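PDB 6SKY: Serine/threonine-protein kinase Tel1 from Chaetomium thermophilum, which probably phosphorylates serine or threonine followed by glutamine in target proteins, using ATP, to switch on checkpoint signalling after DNA damage. Local coordinates for residues F1798-H1803 / I1846-T1851; L1841-I1846 / C1881-V1886. All coordinates share one frame; numbering follows the deposited sequence.

Contact 1 (F1798-H1803 / I1846-T1851); sequences FPFVVH and ILYLRT
Pro1799 is the first residue of 1798-1803 to touch 1846-1851: its CB bears obliquely on the phenol of Tyr1848, 3.7 Å from CD2. The CA atoms of Pro1799 and Tyr1848 are 6.7 Å apart, a separation matched by those of His1803 and Leu1849, and the helix is kinked at Pro1799, whose N carries no hydrogen, and Phe1800. Phe1800 starts away from the partner, but with CG anti to its carbonyl carbon (chi1 -56°) the ring swings back. Its CD1-CE1 edge meets the face of the Tyr1848 ring in an offset edge-to-face pair, centroids 5.5 Å apart and planes at 82°, and CD1 lies 3.5 Å from Tyr1848 OH. Tyr1848 reaches across because its CG is anti to the backbone N (chi1 175°). Val1802 adds a looser apolar touch, CG1 to Leu1849 CD1 at 4.2 Å. One turn on from Pro1799, His1803 sets CB at the ring edge of Tyr1848, near CE2, and 3.9 Å from Leu1849 CD2. Pro1799 and Phe1800 thus lie on the same side of the phenol, with His1803 at its edge. Both polar ends find the same partner, since Ser1670 OG hydrogen-bonds to His1803 ND1 and to Tyr1848 OH, which satisfies two groups in a largely apolar interface. Behind the interface, Thr1851 OG1 donates to a lone pair of Tyr1848 O (2.9 Å), which also accepts from Thr1851 N. This is side-chain packing of helix 1793-1808 against the C-terminal part of helix 1836-1849 in the alpha-solenoid, away from the nucleotide pocket.

Contact 2 (L1841-I1846 / C1881-V1886); sequences LLINTI and CGMYKV
Ile1843 carries this contact, its CB directed from helix 1836-1849 toward 1881-1886. At CB the side chain forks. CG2, anti to the backbone N, is the busier branch: it lies 3.9 Å from CE of Met1883 and equally 3.9 Å from CG1 of Val1886, so one methyl sits against two partners. Met1883 comes to it tip to tip, its chain bent at chi3 (79°) so that SD as well as CE is near CG2; Val1886 crosses obliquely. CG1, anti to the carbonyl carbon, carries CD1 off along the other branch to SG of Cys1881, 4.1 Å away. The three partners straddle a tight helix-to-helix junction of the alpha-solenoid: a Schellman motif closes the preceding helix at Gly1882, whose positive phi (82°) calls for glycine, and Met1883 is already the N-cap residue of helix 1884-1898. Around this apolar patch, polar groups of the junction find partners elsewhere, Cys1881 O accepting from Lys1840 NZ and Val1886 N donating to Glu1654 OE2. On the helix bearing Ile1843, Thr1845 OG1 donates to Leu1841 O (2.8 Å) from above the carbonyl plane, beside the bond from Thr1845 N to that same oxygen.

How the contacts relate
From the N terminus, helix 1793-1808 comes first, then helix 1836-1849, then the turn into helix 1884-1898. Contact 1 closes a loop of 42 residues that includes helix 1815-1827; contact 2 closes one of 34 that includes helix 1871-1880. The loops cross: contact 2 begins on helix 1836-1849 before contact 1 has closed there, and it ends beyond it, at 1881-1886; Ile1846 belongs to both contacts. Helix 1836-1849 is therefore the middle member, joining helix 1793-1808 to the start of helix 1884-1898, with contact centres 12 Å apart. Side chains connect them directly: Phe1798 CD2 lies 3.3 Å from Thr1845 OG1, and Leu1847 CD1 3.8 Å from Val1886 CG1.

Contact 1 (F1798-H1803 / I1846-T1851)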
ATOM      1  N   PHE A1798     -39.056  32.369  29.582  1.00 32.11           N
ATOM      2  CA  PHE A1798     -39.611  32.650  28.259  1.00 32.11           C
ATOM      3  C   PHE A1798     -40.326  31.468  27.614  1.00 32.11           C
ATOM      4  O   PHE A1798     -41.459  31.652  27.131  1.00 32.11           O
ATOM      5  CB  PHE A1798     -38.486  33.182  27.371  1.00 32.11           C
ATOM      6  CG  PHE A1798     -38.958  33.840  26.133  1.00 32.11           C
ATOM      7  CD1 PHE A1798     -39.526  35.087  26.182  1.00 32.11           C
ATOM      8  CD2 PHE A1798     -38.820  33.221  24.915  1.00 32.11           C
ATOM      9  CE1 PHE A1798     -39.956  35.693  25.049  1.00 32.11           C
ATOM     10  CE2 PHE A1798     -39.250  33.828  23.778  1.00 32.11           C
ATOM     11  CZ  PHE A1798     -39.818  35.065  23.845  1.00 32.11           C
ATOM     12  N   PRO A1799     -39.753  30.259  27.548  1.00 29.89           N
ATOM     13  CA  PRO A1799     -40.477  29.167  26.888  1.00 29.89           C
ATOM     14  C   PRO A1799     -41.791  28.825  27.550  1.00 29.89           C
ATOM     15  O   PRO A1799     -42.773  28.544  26.858  1.00 29.89           O
ATOM     16  CB  PRO A1799     -39.484  28.007  26.973  1.00 29.89           C
ATOM     17  CG  PRO A1799     -38.196  28.636  27.095  1.00 29.89           C
ATOM     18  CD  PRO A1799     -38.411  29.816  27.949  1.00 29.89           C
ATOM     19  N   PHE A1800     -41.839  28.837  28.878  1.00 30.55           N
ATOM     20  CA  PHE A1800     -43.070  28.499  29.573  1.00 30.55           C
ATOM     21  C   PHE A1800     -44.160  29.513  29.281  1.00 30.55           C
ATOM     22  O   PHE A1800     -45.323  29.150  29.097  1.00 30.55           O
ATOM     23  CB  PHE A1800     -42.810  28.409  31.069  1.00 30.55           C
ATOM     24  CG  PHE A1800     -41.736  27.446  31.434  1.00 30.55           C
ATOM     25  CD1 PHE A1800     -41.838  26.120  31.101  1.00 30.55           C
ATOM     26  CD2 PHE A1800     -40.633  27.859  32.125  1.00 30.55           C
ATOM     27  CE1 PHE A1800     -40.857  25.239  31.439  1.00 30.55           C
ATOM     28  CE2 PHE A1800     -39.656  26.972  32.463  1.00 30.55           C
ATOM     29  CZ  PHE A1800     -39.773  25.664  32.118  1.00 30.55           C
ATOM     30  N   VAL A1801     -43.800  30.791  29.215  1.00 30.20           N
ATOM     31  CA  VAL A1801     -44.785  31.822  28.920  1.00 30.20           C
ATOM     32  C   VAL A1801     -45.308  31.663  27.504  1.00 30.20           C
ATOM     33  O   VAL A1801     -46.522  31.710  27.264  1.00 30.20           O
ATOM     34  CB  VAL A1801     -44.180  33.216  29.141  1.00 30.20           C
ATOM     35  CG1 VAL A1801     -45.162  34.279  28.749  1.00 30.20           C
ATOM     36  CG2 VAL A1801     -43.782  33.388  30.578  1.00 30.20           C
ATOM     37  N   VAL A1802     -44.403  31.486  26.539  1.00 28.06           N
ATOM     38  CA  VAL A1802     -44.829  31.323  25.152  1.00 28.06           C
ATOM     39  C   VAL A1802     -45.766  30.134  25.020  1.00 28.06           C
ATOM     40  O   VAL A1802     -46.819  30.219  24.377  1.00 28.06           O
ATOM     41  CB  VAL A1802     -43.610  31.178  24.231  1.00 28.06           C
ATOM     42  CG1 VAL A1802     -44.053  30.772  22.867  1.00 28.06           C
ATOM     43  CG2 VAL A1802     -42.863  32.465  24.160  1.00 28.06           C
ATOM     44  N   HIS A1803     -45.409  29.009  25.639  1.00 27.09           N
ATOM     45  CA  HIS A1803     -46.251  27.828  25.537  1.00 27.09           C
ATOM     46  C   HIS A1803     -47.603  28.046  26.194  1.00 27.09           C
ATOM     47  O   HIS A1803     -48.627  27.632  25.651  1.00 27.09           O
ATOM     48  CB  HIS A1803     -45.558  26.623  26.154  1.00 27.09           C
ATOM     49  CG  HIS A1803     -46.433  25.417  26.251  1.00 27.09           C
ATOM     50  ND1 HIS A1803     -46.629  24.732  27.426  1.00 27.09           N
ATOM     51  CD2 HIS A1803     -47.176  24.782  25.319  1.00 27.09           C
ATOM     52  CE1 HIS A1803     -47.453  23.724  27.216  1.00 27.09           C
ATOM     53  NE2 HIS A1803     -47.799  23.732  25.944  1.00 27.09           N
ATOM     54  N   ILE A1846     -38.270  27.261  20.326  1.00 23.30           N
ATOM     55  CA  ILE A1846     -38.775  26.367  19.284  1.00 23.30           C
ATOM     56  C   ILE A1846     -38.563  24.912  19.679  1.00 23.30           C
ATOM     57  O   ILE A1846     -39.464  24.070  19.555  1.00 23.30           O
ATOM     58  CB  ILE A1846     -38.105  26.682  17.940  1.00 23.30           C
ATOM     59  CG1 ILE A1846     -38.493  28.071  17.455  1.00 23.30           C
ATOM     60  CG2 ILE A1846     -38.487  25.665  16.912  1.00 23.30           C
ATOM     61  CD1 ILE A1846     -37.804  28.465  16.193  1.00 23.30           C
ATOM     62  N   LEU A1847     -37.365  24.593  20.167  1.00 21.87           N
ATOM     63  CA  LEU A1847     -37.090  23.234  20.608  1.00 21.87           C
ATOM     64  C   LEU A1847     -38.036  22.809  21.717  1.00 21.87           C
ATOM     65  O   LEU A1847     -38.563  21.696  21.701  1.00 21.87           O
ATOM     66  CB  LEU A1847     -35.649  23.116  21.080  1.00 21.87           C
ATOM     67  CG  LEU A1847     -34.551  23.095  20.038  1.00 21.87           C
ATOM     68  CD1 LEU A1847     -33.246  22.925  20.744  1.00 21.87           C
ATOM     69  CD2 LEU A1847     -34.793  21.969  19.094  1.00 21.87           C
ATOM     70  N   TYR A1848     -38.253  23.675  22.704  1.00 19.43           N
ATOM     71  CA  TYR A1848     -39.136  23.317  23.806  1.00 19.43           C
ATOM     72  C   TYR A1848     -40.556  23.085  23.324  1.00 19.43           C
ATOM     73  O   TYR A1848     -41.239  22.182  23.808  1.00 19.43           O
ATOM     74  CB  TYR A1848     -39.113  24.399  24.876  1.00 19.43           C
ATOM     75  CG  TYR A1848     -40.090  24.155  25.989  1.00 19.43           C
ATOM     76  CD1 TYR A1848     -39.820  23.233  26.970  1.00 19.43           C
ATOM     77  CD2 TYR A1848     -41.280  24.849  26.055  1.00 19.43           C
ATOM     78  CE1 TYR A1848     -40.700  23.003  27.972  1.00 19.43           C
ATOM     79  CE2 TYR A1848     -42.168  24.618  27.057  1.00 19.43           C
ATOM     80  CZ  TYR A1848     -41.870  23.695  28.014  1.00 19.43           C
ATOM     81  OH  TYR A1848     -42.748  23.458  29.029  1.00 19.43           O
ATOM     82  N   LEU A1849     -41.027  23.891  22.381  1.00 25.01           N
ATOM     83  CA  LEU A1849     -42.379  23.695  21.881  1.00 25.01           C
ATOM     84  C   LEU A1849     -42.506  22.401  21.101  1.00 25.01           C
ATOM     85  O   LEU A1849     -43.596  21.833  21.026  1.00 25.01           O
ATOM     86  CB  LEU A1849     -42.799  24.870  21.011  1.00 25.01           C
ATOM     87  CG  LEU A1849     -43.192  26.162  21.709  1.00 25.01           C
ATOM     88  CD1 LEU A1849     -43.380  27.218  20.672  1.00 25.01           C
ATOM     89  CD2 LEU A1849     -44.446  25.971  22.500  1.00 25.01           C
ATOM     90  N   ARG A1850     -41.418  21.924  20.503  1.00 25.94           N
ATOM     91  CA  ARG A1850     -41.462  20.627  19.835  1.00 25.94           C
ATOM     92  C   ARG A1850     -41.694  19.453  20.778  1.00 25.94           C
ATOM     93  O   ARG A1850     -41.973  18.356  20.298  1.00 25.94           O
ATOM     94  CB  ARG A1850     -40.172  20.382  19.075  1.00 25.94           C
ATOM     95  CG  ARG A1850     -40.222  20.758  17.628  1.00 25.94           C
ATOM     96  CD  ARG A1850     -38.916  20.389  16.989  1.00 25.94           C
ATOM     97  NE  ARG A1850     -38.412  19.129  17.521  1.00 25.94           N
ATOM     98  CZ  ARG A1850     -38.651  17.941  16.981  1.00 25.94           C
ATOM     99  NH1 ARG A1850     -39.389  17.847  15.889  1.00 25.94           N
ATOM    100  NH2 ARG A1850     -38.153  16.848  17.537  1.00 25.94           N
ATOM    101  N   THR A1851     -41.572  19.630  22.087  1.00 24.73           N
ATOM    102  CA  THR A1851     -41.756  18.534  23.027  1.00 24.73           C
ATOM    103  C   THR A1851     -43.091  18.581  23.748  1.00 24.73           C
ATOM    104  O   THR A1851     -43.328  17.755  24.628  1.00 24.73           O
ATOM    105  CB  THR A1851     -40.635  18.517  24.068  1.00 24.73           C
ATOM    106  OG1 THR A1851     -40.823  19.590  24.989  1.00 24.73           O
ATOM    107  CG2 THR A1851     -39.295  18.677  23.415  1.00 24.73           C
TER

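Contact 2 (L1841-I1846 / C1881-V1886)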
ATOM      1  N   LEU A1841     -32.113  32.017  22.522  1.00 27.83           N
ATOM      2  CA  LEU A1841     -33.338  31.828  23.287  1.00 27.83           C
ATOM      3  C   LEU A1841     -34.521  31.537  22.383  1.00 27.83           C
ATOM      4  O   LEU A1841     -35.401  30.757  22.747  1.00 27.83           O
ATOM      5  CB  LEU A1841     -33.601  33.064  24.139  1.00 27.83           C
ATOM      6  CG  LEU A1841     -34.793  33.076  25.079  1.00 27.83           C
ATOM      7  CD1 LEU A1841     -34.593  32.088  26.187  1.00 27.83           C
ATOM      8  CD2 LEU A1841     -34.967  34.451  25.633  1.00 27.83           C
ATOM      9  N   LEU A1842     -34.554  32.136  21.198  1.00 28.05           N
ATOM     10  CA  LEU A1842     -35.594  31.798  20.228  1.00 28.05           C
ATOM     11  C   LEU A1842     -35.496  30.344  19.791  1.00 28.05           C
ATOM     12  O   LEU A1842     -36.504  29.631  19.708  1.00 28.05           O
ATOM     13  CB  LEU A1842     -35.493  32.712  19.017  1.00 28.05           C
ATOM     14  CG  LEU A1842     -36.381  33.937  19.040  1.00 28.05           C
ATOM     15  CD1 LEU A1842     -36.219  34.673  17.744  1.00 28.05           C
ATOM     16  CD2 LEU A1842     -37.806  33.510  19.243  1.00 28.05           C
ATOM     17  N   ILE A1843     -34.284  29.890  19.488  1.00 24.00           N
ATOM     18  CA  ILE A1843     -34.093  28.507  19.074  1.00 24.00           C
ATOM     19  C   ILE A1843     -34.477  27.547  20.190  1.00 24.00           C
ATOM     20  O   ILE A1843     -35.116  26.516  19.949  1.00 24.00           O
ATOM     21  CB  ILE A1843     -32.643  28.299  18.617  1.00 24.00           C
ATOM     22  CG1 ILE A1843     -32.420  29.015  17.294  1.00 24.00           C
ATOM     23  CG2 ILE A1843     -32.338  26.844  18.486  1.00 24.00           C
ATOM     24  CD1 ILE A1843     -31.015  29.436  17.090  1.00 24.00           C
ATOM     25  N   ASN A1844     -34.111  27.870  21.429  1.00 24.95           N
ATOM     26  CA  ASN A1844     -34.487  27.010  22.544  1.00 24.95           C
ATOM     27  C   ASN A1844     -35.987  27.006  22.784  1.00 24.95           C
ATOM     28  O   ASN A1844     -36.535  25.990  23.208  1.00 24.95           O
ATOM     29  CB  ASN A1844     -33.753  27.434  23.801  1.00 24.95           C
ATOM     30  CG  ASN A1844     -32.360  26.903  23.848  1.00 24.95           C
ATOM     31  OD1 ASN A1844     -31.407  27.641  24.032  1.00 24.95           O
ATOM     32  ND2 ASN A1844     -32.228  25.607  23.673  1.00 24.95           N
ATOM     33  N   THR A1845     -36.676  28.109  22.506  1.00 23.85           N
ATOM     34  CA  THR A1845     -38.129  28.093  22.618  1.00 23.85           C
ATOM     35  C   THR A1845     -38.758  27.195  21.564  1.00 23.85           C
ATOM     36  O   THR A1845     -39.699  26.454  21.858  1.00 23.85           O
ATOM     37  CB  THR A1845     -38.687  29.503  22.500  1.00 23.85           C
ATOM     38  OG1 THR A1845     -38.059  30.338  23.472  1.00 23.85           O
ATOM     39  CG2 THR A1845     -40.165  29.499  22.751  1.00 23.85           C
ATOM     40  N   ILE A1846     -38.270  27.261  20.326  1.00 23.30           N
ATOM     41  CA  ILE A1846     -38.775  26.367  19.284  1.00 23.30           C
ATOM     42  C   ILE A1846     -38.563  24.912  19.679  1.00 23.30           C
ATOM     43  O   ILE A1846     -39.464  24.070  19.555  1.00 23.30           O
ATOM     44  CB  ILE A1846     -38.105  26.682  17.940  1.00 23.30           C
ATOM     45  CG1 ILE A1846     -38.493  28.071  17.455  1.00 23.30           C
ATOM     46  CG2 ILE A1846     -38.487  25.665  16.912  1.00 23.30           C
ATOM     47  CD1 ILE A1846     -37.804  28.465  16.193  1.00 23.30           C
ATOM     48  N   CYS A1881     -25.179  30.206  15.645  1.00 32.57           N
ATOM     49  CA  CYS A1881     -25.011  30.214  17.090  1.00 32.57           C
ATOM     50  C   CYS A1881     -24.128  29.087  17.601  1.00 32.57           C
ATOM     51  O   CYS A1881     -23.885  29.017  18.807  1.00 32.57           O
ATOM     52  CB  CYS A1881     -26.373  30.132  17.773  1.00 32.57           C
ATOM     53  SG  CYS A1881     -27.483  31.476  17.370  1.00 32.57           S
ATOM     54  N   GLY A1882     -23.656  28.199  16.732  1.00 30.49           N
ATOM     55  CA  GLY A1882     -22.785  27.128  17.161  1.00 30.49           C
ATOM     56  C   GLY A1882     -23.476  25.922  17.745  1.00 30.49           C
ATOM     57  O   GLY A1882     -22.847  25.164  18.483  1.00 30.49           O
ATOM     58  N   MET A1883     -24.750  25.718  17.443  1.00 29.19           N
ATOM     59  CA  MET A1883     -25.519  24.576  17.925  1.00 29.19           C
ATOM     60  C   MET A1883     -25.703  23.640  16.738  1.00 29.19           C
ATOM     61  O   MET A1883     -26.685  23.732  16.010  1.00 29.19           O
ATOM     62  CB  MET A1883     -26.857  25.020  18.487  1.00 29.19           C
ATOM     63  CG  MET A1883     -26.784  26.144  19.482  1.00 29.19           C
ATOM     64  SD  MET A1883     -28.327  27.053  19.634  1.00 29.19           S
ATOM     65  CE  MET A1883     -29.283  25.975  20.680  1.00 29.19           C
ATOM     66  N   TYR A1884     -24.758  22.728  16.547  1.00 28.05           N
ATOM     67  CA  TYR A1884     -24.721  21.960  15.310  1.00 28.05           C
ATOM     68  C   TYR A1884     -25.623  20.737  15.317  1.00 28.05           C
ATOM     69  O   TYR A1884     -26.128  20.357  14.261  1.00 28.05           O
ATOM     70  CB  TYR A1884     -23.285  21.555  15.001  1.00 28.05           C
ATOM     71  CG  TYR A1884     -22.415  22.748  14.736  1.00 28.05           C
ATOM     72  CD1 TYR A1884     -22.652  23.562  13.650  1.00 28.05           C
ATOM     73  CD2 TYR A1884     -21.376  23.072  15.576  1.00 28.05           C
ATOM     74  CE1 TYR A1884     -21.877  24.650  13.405  1.00 28.05           C
ATOM     75  CE2 TYR A1884     -20.594  24.163  15.338  1.00 28.05           C
ATOM     76  CZ  TYR A1884     -20.847  24.947  14.251  1.00 28.05           C
ATOM     77  OH  TYR A1884     -20.060  26.042  14.009  1.00 28.05           O
ATOM     78  N   LYS A1885     -25.869  20.122  16.467  1.00 27.08           N
ATOM     79  CA  LYS A1885     -26.832  19.030  16.503  1.00 27.08           C
ATOM     80  C   LYS A1885     -28.253  19.550  16.364  1.00 27.08           C
ATOM     81  O   LYS A1885     -29.084  18.936  15.686  1.00 27.08           O
ATOM     82  CB  LYS A1885     -26.665  18.237  17.788  1.00 27.08           C
ATOM     83  CG  LYS A1885     -25.364  17.495  17.863  1.00 27.08           C
ATOM     84  CD  LYS A1885     -25.078  17.071  19.267  1.00 27.08           C
ATOM     85  CE  LYS A1885     -23.982  16.048  19.307  1.00 27.08           C
ATOM     86  NZ  LYS A1885     -22.831  16.472  18.494  1.00 27.08           N
ATOM     87  N   VAL A1886     -28.547  20.690  16.986  1.00 23.43           N
ATOM     88  CA  VAL A1886     -29.828  21.352  16.778  1.00 23.43           C
ATOM     89  C   VAL A1886     -29.991  21.741  15.318  1.00 23.43           C
ATOM     90  O   VAL A1886     -31.069  21.594  14.735  1.00 23.43           O
ATOM     91  CB  VAL A1886     -29.941  22.569  17.713  1.00 23.43           C
ATOM     92  CG1 VAL A1886     -31.261  23.225  17.557  1.00 23.43           C
ATOM     93  CG2 VAL A1886     -29.740  22.151  19.138  1.00 23.43           C
TER